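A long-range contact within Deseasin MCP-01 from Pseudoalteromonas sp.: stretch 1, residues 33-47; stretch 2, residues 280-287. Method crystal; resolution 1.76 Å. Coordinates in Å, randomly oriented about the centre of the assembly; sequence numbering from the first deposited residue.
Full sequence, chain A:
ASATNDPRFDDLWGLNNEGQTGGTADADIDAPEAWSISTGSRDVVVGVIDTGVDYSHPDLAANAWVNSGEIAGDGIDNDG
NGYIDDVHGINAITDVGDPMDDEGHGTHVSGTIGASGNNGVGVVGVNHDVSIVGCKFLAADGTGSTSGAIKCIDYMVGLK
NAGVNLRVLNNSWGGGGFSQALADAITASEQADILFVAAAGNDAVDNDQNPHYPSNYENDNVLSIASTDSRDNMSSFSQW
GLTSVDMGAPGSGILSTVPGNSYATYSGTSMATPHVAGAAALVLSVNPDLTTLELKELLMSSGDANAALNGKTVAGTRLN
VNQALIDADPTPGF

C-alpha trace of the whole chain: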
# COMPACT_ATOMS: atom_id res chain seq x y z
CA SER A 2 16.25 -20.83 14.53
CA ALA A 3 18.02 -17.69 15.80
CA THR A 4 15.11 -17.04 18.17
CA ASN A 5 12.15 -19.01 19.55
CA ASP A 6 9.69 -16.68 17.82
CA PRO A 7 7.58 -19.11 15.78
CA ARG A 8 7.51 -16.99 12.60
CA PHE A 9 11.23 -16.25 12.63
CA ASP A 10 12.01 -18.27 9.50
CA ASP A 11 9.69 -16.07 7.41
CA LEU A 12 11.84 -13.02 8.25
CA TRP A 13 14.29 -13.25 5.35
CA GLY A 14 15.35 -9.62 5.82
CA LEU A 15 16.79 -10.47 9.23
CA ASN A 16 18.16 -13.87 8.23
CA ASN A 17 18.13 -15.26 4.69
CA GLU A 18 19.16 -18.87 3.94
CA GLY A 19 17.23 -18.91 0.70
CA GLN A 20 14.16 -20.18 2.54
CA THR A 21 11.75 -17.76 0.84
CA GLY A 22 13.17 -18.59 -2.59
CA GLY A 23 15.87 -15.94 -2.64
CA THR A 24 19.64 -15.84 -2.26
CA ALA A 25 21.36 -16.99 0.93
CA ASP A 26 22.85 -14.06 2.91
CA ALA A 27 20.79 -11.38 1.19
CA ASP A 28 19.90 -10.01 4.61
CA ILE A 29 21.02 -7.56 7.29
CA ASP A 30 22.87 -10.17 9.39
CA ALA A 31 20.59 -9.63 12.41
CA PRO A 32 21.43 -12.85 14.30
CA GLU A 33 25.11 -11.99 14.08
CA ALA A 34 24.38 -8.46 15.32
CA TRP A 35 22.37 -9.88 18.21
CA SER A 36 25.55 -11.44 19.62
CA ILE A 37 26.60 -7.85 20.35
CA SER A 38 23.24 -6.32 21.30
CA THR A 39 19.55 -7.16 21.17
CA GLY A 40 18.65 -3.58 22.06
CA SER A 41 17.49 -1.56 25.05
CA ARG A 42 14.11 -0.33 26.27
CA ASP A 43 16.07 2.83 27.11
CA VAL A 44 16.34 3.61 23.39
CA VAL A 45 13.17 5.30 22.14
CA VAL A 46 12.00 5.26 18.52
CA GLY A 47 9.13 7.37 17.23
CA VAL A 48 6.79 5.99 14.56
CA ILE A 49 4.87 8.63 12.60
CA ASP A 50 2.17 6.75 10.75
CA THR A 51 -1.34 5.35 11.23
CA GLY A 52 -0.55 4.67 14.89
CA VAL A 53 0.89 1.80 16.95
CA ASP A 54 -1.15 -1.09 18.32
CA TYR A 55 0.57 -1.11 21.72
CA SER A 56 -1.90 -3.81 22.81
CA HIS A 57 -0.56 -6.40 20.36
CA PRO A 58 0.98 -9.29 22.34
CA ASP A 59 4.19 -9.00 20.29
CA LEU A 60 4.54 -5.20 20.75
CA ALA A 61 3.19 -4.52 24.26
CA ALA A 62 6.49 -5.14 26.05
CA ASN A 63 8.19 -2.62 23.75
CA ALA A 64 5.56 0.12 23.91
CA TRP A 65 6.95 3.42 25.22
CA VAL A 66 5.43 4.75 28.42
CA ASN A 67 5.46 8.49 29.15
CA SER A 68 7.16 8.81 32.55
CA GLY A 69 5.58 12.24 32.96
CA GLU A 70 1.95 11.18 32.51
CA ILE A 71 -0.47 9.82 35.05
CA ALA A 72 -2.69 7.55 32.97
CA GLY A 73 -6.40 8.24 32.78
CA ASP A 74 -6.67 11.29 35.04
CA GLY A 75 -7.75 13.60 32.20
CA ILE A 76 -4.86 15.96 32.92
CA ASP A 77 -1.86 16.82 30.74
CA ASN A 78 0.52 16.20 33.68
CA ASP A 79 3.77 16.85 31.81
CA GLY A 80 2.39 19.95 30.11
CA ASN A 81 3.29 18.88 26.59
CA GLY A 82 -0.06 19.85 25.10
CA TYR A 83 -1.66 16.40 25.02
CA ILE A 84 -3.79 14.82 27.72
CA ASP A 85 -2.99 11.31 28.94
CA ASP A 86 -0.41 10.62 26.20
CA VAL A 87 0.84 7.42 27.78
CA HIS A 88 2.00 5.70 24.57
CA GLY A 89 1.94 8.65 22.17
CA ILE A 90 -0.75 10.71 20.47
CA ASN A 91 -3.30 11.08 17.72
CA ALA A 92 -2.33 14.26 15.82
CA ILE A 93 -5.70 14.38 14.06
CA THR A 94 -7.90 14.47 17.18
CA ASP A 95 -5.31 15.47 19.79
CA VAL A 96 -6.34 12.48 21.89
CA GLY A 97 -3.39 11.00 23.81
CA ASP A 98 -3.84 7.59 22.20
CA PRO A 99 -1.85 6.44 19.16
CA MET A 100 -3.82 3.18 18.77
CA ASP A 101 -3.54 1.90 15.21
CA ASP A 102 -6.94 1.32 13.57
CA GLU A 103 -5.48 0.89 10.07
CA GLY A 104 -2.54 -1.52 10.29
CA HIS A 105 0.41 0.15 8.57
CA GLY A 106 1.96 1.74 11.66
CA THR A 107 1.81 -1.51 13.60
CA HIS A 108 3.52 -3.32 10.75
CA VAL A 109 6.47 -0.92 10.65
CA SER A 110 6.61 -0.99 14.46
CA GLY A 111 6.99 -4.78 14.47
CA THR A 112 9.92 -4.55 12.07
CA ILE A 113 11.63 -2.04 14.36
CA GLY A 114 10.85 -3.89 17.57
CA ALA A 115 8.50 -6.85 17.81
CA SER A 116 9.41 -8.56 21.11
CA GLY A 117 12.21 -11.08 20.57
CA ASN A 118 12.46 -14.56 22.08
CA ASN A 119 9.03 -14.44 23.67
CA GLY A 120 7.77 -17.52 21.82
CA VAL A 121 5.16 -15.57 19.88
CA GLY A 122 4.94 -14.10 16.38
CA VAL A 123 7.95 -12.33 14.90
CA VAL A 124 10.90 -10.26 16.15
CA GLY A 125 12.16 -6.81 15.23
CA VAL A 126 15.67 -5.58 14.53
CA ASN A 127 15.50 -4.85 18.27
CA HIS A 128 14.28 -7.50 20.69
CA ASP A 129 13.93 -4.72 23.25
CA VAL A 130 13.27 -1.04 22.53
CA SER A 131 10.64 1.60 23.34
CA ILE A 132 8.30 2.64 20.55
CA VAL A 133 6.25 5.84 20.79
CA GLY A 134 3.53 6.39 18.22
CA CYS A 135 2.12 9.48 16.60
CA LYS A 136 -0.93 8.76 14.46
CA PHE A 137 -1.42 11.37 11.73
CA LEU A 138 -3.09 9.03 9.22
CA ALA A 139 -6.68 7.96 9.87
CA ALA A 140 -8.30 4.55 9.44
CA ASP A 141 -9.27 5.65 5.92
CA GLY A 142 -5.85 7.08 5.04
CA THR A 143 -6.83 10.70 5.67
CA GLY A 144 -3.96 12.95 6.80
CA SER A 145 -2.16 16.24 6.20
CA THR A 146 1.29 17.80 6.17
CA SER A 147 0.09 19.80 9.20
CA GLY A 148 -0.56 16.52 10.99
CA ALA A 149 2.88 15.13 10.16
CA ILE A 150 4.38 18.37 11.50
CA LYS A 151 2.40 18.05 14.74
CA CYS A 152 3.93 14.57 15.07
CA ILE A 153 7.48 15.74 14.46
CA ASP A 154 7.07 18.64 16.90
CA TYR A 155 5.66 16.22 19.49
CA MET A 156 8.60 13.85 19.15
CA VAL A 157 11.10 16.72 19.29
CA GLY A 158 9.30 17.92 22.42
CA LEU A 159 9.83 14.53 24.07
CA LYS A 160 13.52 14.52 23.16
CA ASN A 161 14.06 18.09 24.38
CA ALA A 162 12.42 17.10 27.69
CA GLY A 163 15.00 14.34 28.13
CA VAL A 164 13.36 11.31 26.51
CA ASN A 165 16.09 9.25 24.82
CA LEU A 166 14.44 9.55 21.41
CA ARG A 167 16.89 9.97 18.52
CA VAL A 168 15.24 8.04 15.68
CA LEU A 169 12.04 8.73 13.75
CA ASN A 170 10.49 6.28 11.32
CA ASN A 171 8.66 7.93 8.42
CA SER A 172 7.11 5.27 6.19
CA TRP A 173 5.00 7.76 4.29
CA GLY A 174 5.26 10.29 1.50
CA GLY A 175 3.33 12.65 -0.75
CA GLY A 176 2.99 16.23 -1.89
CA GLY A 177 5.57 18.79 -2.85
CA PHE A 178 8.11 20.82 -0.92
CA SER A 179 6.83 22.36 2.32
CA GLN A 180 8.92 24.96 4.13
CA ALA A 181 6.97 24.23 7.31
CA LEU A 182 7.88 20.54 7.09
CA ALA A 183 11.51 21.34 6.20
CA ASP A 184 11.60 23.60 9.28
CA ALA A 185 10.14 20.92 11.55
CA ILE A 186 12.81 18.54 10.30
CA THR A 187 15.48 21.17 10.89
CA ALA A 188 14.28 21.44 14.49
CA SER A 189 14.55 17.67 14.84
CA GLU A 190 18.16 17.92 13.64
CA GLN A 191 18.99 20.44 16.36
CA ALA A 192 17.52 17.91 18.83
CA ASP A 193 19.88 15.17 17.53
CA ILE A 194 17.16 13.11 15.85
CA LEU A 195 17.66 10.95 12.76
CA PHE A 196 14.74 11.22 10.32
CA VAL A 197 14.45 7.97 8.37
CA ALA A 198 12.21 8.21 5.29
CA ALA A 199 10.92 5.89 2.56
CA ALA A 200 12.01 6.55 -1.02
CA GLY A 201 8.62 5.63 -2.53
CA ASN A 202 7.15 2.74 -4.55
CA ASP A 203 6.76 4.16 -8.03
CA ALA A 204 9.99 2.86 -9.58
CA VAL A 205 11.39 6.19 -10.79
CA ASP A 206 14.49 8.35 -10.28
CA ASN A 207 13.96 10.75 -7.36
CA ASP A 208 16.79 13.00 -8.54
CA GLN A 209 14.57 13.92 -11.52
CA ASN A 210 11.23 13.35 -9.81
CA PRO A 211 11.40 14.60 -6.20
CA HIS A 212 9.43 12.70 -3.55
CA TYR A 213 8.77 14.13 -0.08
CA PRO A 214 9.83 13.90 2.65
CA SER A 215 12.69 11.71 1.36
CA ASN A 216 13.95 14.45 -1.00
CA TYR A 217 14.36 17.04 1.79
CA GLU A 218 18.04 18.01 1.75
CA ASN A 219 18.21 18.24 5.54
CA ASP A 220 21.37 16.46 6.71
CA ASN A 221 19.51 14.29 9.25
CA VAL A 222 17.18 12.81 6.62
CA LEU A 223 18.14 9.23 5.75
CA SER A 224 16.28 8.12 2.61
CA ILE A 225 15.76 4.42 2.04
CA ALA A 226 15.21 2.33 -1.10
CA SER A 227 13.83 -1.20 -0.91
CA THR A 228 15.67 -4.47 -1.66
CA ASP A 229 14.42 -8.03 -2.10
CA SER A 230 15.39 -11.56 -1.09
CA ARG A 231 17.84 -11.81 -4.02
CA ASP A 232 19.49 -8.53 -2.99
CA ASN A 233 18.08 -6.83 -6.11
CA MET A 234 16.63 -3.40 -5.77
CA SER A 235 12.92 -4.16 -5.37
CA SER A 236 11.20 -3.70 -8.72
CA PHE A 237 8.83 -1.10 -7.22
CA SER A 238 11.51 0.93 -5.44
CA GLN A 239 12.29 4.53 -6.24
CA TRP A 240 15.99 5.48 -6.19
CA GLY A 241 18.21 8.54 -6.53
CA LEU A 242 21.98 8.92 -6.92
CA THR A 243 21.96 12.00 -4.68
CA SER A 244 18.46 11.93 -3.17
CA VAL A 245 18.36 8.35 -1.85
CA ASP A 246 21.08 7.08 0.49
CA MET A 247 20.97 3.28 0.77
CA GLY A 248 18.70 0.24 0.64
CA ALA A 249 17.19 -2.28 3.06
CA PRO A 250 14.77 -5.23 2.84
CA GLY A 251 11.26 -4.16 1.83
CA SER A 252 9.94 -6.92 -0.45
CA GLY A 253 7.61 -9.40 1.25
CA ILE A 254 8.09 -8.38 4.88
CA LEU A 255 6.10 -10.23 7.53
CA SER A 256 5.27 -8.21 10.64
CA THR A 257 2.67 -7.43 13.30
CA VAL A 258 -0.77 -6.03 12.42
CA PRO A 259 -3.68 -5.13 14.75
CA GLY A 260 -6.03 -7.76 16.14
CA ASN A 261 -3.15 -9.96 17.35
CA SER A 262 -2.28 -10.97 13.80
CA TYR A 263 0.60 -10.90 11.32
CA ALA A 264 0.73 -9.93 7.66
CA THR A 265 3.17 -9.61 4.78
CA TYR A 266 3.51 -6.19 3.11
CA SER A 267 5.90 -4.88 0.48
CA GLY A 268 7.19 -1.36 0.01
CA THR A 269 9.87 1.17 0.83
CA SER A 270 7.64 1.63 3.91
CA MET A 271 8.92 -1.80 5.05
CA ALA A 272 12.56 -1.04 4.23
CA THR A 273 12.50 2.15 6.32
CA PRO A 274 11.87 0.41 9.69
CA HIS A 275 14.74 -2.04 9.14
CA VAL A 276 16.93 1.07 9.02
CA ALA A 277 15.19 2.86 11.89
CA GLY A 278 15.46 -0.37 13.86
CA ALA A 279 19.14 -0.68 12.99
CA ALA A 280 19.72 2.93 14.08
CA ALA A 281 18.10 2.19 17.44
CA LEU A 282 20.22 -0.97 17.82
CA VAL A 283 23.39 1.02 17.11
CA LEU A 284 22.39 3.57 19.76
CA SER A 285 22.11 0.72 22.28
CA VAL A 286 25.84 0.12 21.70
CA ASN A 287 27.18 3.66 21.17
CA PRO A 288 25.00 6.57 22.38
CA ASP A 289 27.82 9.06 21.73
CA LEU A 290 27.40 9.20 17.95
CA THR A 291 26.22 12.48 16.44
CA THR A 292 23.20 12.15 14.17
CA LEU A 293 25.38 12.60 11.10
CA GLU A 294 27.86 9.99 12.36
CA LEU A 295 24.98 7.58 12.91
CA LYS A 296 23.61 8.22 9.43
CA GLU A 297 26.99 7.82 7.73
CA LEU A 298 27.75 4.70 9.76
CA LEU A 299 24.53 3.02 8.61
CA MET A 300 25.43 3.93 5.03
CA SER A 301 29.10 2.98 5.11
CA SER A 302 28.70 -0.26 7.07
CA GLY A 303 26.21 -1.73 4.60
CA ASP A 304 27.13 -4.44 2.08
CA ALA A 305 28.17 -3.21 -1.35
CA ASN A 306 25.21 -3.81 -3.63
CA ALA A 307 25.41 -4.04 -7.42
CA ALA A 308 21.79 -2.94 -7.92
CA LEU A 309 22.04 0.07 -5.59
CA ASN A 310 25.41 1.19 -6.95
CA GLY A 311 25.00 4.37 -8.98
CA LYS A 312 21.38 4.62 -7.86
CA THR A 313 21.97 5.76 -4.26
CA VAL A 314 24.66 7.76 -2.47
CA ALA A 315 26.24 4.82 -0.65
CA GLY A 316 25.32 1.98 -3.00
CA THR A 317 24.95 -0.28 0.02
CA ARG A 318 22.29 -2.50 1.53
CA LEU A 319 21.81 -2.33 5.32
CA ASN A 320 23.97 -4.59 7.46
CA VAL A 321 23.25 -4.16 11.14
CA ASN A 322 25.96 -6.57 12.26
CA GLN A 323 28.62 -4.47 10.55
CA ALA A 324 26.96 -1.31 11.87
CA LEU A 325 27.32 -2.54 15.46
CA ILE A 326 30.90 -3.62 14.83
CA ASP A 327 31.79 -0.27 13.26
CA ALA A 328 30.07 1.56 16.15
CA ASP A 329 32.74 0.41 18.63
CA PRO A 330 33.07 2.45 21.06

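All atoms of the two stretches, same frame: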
# COMPACT_ATOMS: atom_id res chain seq x y z
N GLU A 33 23.73 -12.31 13.76
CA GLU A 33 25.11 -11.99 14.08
C GLU A 33 25.16 -10.73 14.95
O GLU A 33 25.84 -10.69 15.98
CB GLU A 33 25.93 -11.81 12.80
CG GLU A 33 26.16 -13.11 12.01
CD GLU A 33 24.98 -13.56 11.15
OE1 GLU A 33 23.92 -12.88 11.13
OE2 GLU A 33 25.12 -14.62 10.49
N ALA A 34 24.41 -9.70 14.55
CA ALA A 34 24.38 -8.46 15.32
C ALA A 34 23.90 -8.70 16.74
O ALA A 34 24.39 -8.08 17.69
CB ALA A 34 23.50 -7.41 14.62
N TRP A 35 22.95 -9.62 16.90
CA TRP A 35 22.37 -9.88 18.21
C TRP A 35 23.36 -10.49 19.20
O TRP A 35 23.09 -10.54 20.39
CB TRP A 35 21.12 -10.74 18.09
CG TRP A 35 19.99 -10.03 17.41
CD1 TRP A 35 19.79 -8.68 17.35
CD2 TRP A 35 18.90 -10.63 16.69
NE1 TRP A 35 18.64 -8.40 16.63
CE2 TRP A 35 18.08 -9.58 16.22
CE3 TRP A 35 18.55 -11.95 16.39
CZ2 TRP A 35 16.93 -9.82 15.48
CZ3 TRP A 35 17.40 -12.18 15.66
CH2 TRP A 35 16.60 -11.12 15.21
N SER A 36 24.51 -10.94 18.71
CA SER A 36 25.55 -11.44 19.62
C SER A 36 26.20 -10.26 20.35
O SER A 36 26.80 -10.43 21.41
CB SER A 36 26.59 -12.26 18.85
OG SER A 36 27.38 -11.44 18.01
N ILE A 37 26.06 -9.07 19.77
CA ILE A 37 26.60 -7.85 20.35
C ILE A 37 25.54 -7.13 21.18
O ILE A 37 25.78 -6.73 22.32
CB ILE A 37 27.12 -6.90 19.26
CG1 ILE A 37 28.23 -7.57 18.44
CG2 ILE A 37 27.59 -5.57 19.86
CD1 ILE A 37 28.63 -6.80 17.19
N SER A 38 24.35 -6.97 20.60
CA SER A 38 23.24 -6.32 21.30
C SER A 38 21.91 -6.77 20.72
O SER A 38 21.79 -6.95 19.51
CB SER A 38 23.35 -4.80 21.18
OG SER A 38 22.33 -4.16 21.93
N THR A 39 20.93 -6.94 21.59
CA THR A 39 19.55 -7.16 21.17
C THR A 39 18.68 -5.94 21.50
O THR A 39 17.46 -5.99 21.38
CB THR A 39 18.93 -8.44 21.77
OG1 THR A 39 19.17 -8.50 23.18
CG2 THR A 39 19.54 -9.67 21.10
N GLY A 40 19.32 -4.86 21.91
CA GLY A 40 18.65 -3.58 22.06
C GLY A 40 18.30 -3.23 23.50
O GLY A 40 18.41 -4.06 24.40
N SER A 41 17.88 -1.99 23.71
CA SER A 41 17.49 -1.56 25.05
C SER A 41 16.17 -0.80 25.06
O SER A 41 15.94 0.05 24.20
CB SER A 41 18.58 -0.67 25.64
OG SER A 41 18.16 -0.18 26.91
N ARG A 42 15.33 -1.09 26.05
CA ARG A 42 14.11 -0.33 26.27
C ARG A 42 14.44 1.15 26.51
O ARG A 42 13.57 2.01 26.38
CB ARG A 42 13.32 -0.88 27.47
CG ARG A 42 12.49 -2.11 27.18
CD ARG A 42 11.08 -1.73 26.75
NE ARG A 42 10.48 -0.73 27.63
CZ ARG A 42 9.22 -0.29 27.52
NH1 ARG A 42 8.44 -0.77 26.57
NH2 ARG A 42 8.75 0.63 28.35
N ASP A 43 15.68 1.44 26.88
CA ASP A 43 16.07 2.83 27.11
C ASP A 43 16.23 3.64 25.82
O ASP A 43 16.29 4.87 25.87
CB ASP A 43 17.36 2.91 27.92
CG ASP A 43 17.12 2.78 29.40
OD1 ASP A 43 15.95 2.89 29.83
OD2 ASP A 43 18.09 2.59 30.14
N VAL A 44 16.30 2.95 24.69
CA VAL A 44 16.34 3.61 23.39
C VAL A 44 14.91 3.79 22.88
O VAL A 44 14.15 2.83 22.81
CB VAL A 44 17.15 2.79 22.36
CG1 VAL A 44 17.09 3.43 20.97
CG2 VAL A 44 18.60 2.65 22.81
N VAL A 45 14.54 5.02 22.52
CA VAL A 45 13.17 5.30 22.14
C VAL A 45 13.11 5.63 20.65
O VAL A 45 13.89 6.43 20.16
CB VAL A 45 12.59 6.46 22.97
CG1 VAL A 45 11.12 6.65 22.65
CG2 VAL A 45 12.80 6.19 24.45
N VAL A 46 12.19 4.99 19.94
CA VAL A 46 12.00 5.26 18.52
C VAL A 46 10.58 5.76 18.29
O VAL A 46 9.62 5.16 18.77
CB VAL A 46 12.21 3.98 17.68
CG1 VAL A 46 11.99 4.29 16.20
CG2 VAL A 46 13.61 3.42 17.89
N GLY A 47 10.44 6.85 17.55
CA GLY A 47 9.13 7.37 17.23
C GLY A 47 8.65 6.87 15.88
O GLY A 47 9.41 6.87 14.91
N ALA A 280 19.23 1.73 13.43
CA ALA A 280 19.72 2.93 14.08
C ALA A 280 19.54 2.81 15.59
O ALA A 280 20.46 3.12 16.35
CB ALA A 280 19.00 4.18 13.55
N ALA A 281 18.36 2.37 16.01
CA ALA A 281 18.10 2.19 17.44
C ALA A 281 19.04 1.15 18.06
O ALA A 281 19.52 1.33 19.18
CB ALA A 281 16.65 1.80 17.68
N LEU A 282 19.30 0.07 17.32
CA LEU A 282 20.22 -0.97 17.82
C LEU A 282 21.63 -0.42 17.99
O LEU A 282 22.30 -0.70 19.00
CB LEU A 282 20.21 -2.20 16.90
CG LEU A 282 20.83 -3.46 17.52
CD1 LEU A 282 20.09 -3.81 18.81
CD2 LEU A 282 20.77 -4.64 16.56
N VAL A 283 22.09 0.36 17.02
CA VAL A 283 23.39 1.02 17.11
C VAL A 283 23.46 1.91 18.36
O VAL A 283 24.46 1.91 19.07
CB VAL A 283 23.68 1.87 15.85
CG1 VAL A 283 24.89 2.78 16.08
CG2 VAL A 283 23.91 0.98 14.62
N LEU A 284 22.40 2.65 18.63
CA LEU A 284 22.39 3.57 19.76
C LEU A 284 22.32 2.83 21.10
O LEU A 284 22.50 3.43 22.16
CB LEU A 284 21.23 4.56 19.64
CG LEU A 284 21.38 5.62 18.55
CD1 LEU A 284 20.06 6.36 18.34
CD2 LEU A 284 22.49 6.59 18.91
N SER A 285 22.06 1.52 21.05
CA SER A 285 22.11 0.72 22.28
C SER A 285 23.56 0.32 22.58
O SER A 285 23.88 -0.12 23.69
CB SER A 285 21.21 -0.52 22.20
OG SER A 285 21.81 -1.54 21.40
N VAL A 286 24.42 0.48 21.58
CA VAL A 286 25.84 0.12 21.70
C VAL A 286 26.73 1.37 21.85
O VAL A 286 27.71 1.37 22.61
CB VAL A 286 26.30 -0.72 20.47
CG1 VAL A 286 27.81 -0.90 20.45
CG2 VAL A 286 25.59 -2.09 20.47
N ASN A 287 26.40 2.43 21.12
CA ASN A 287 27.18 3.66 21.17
C ASN A 287 26.29 4.90 21.11
O ASN A 287 25.98 5.40 20.03
CB ASN A 287 28.22 3.70 20.04
CG ASN A 287 29.18 4.89 20.16
OD1 ASN A 287 29.01 5.77 21.00
ND2 ASN A 287 30.21 4.92 19.31
O HOH W 1 17.82 -0.58 21.01

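The polar centre of this contact is a pair of serines. Ser38 is a t rotamer, and its OG lies 2.7 Å from Ser285 OG, a hydrogen bond. The same oxygen accepts from the backbone, Gly40 N to Ser38 OG being 3.1 Å. Ser285 OG, in the p rotamer, also lies 2.6 Å from Leu282 O and bonds to it, folding the hydroxyl back onto the backbone three residues earlier. Serine suits both places: its hydroxyl is short enough to serve its own backbone and still meet a partner across the interface.

Around this pair the packing is apolar. Leu282 leaves its CA sideways, but chi1 near t and chi2 near p bring its end to the first stretch. There Leu282 CD1 lies 3.4 Å from Gly40 N, while Leu282 CD2 lies 4.2 Å from Trp35 CD1, at the edge of the indole, and 4.3 Å from Ala34 CB. Gly40 has phi/psi of 102/170, at which a CB would jam against the carbonyl oxygen of Thr39; it would also lie only 3.6 Å from Leu282 CD1. At one end, Val286, a t rotamer, places CG2 3.6 Å from Ser38 CB and 4.1 Å from Ile37 CG2.

Beyond Gly40, the t rotamer of Ser41 lets its OG accept from Asp43 N at 3.0 Å, supporting the type I turn from Ser41 to Val44. A water accepts from Ser41 N at 3.0 Å and donates a weak bond to Ala281 O at 3.1 Å, linking the stretches where their backbones do not bond directly. Val44, which closes the turn, and Val46, in the strand that follows, are both t and point toward the helix: Val44 CG1 is 3.7 Å from Ala281 CB, and Val46 CG2 is 3.5 Å from that same CB. The small alanine allows both branched side chains to pack close to the helix, while the intervening Val45 points away, the alternation usual along an extended chain.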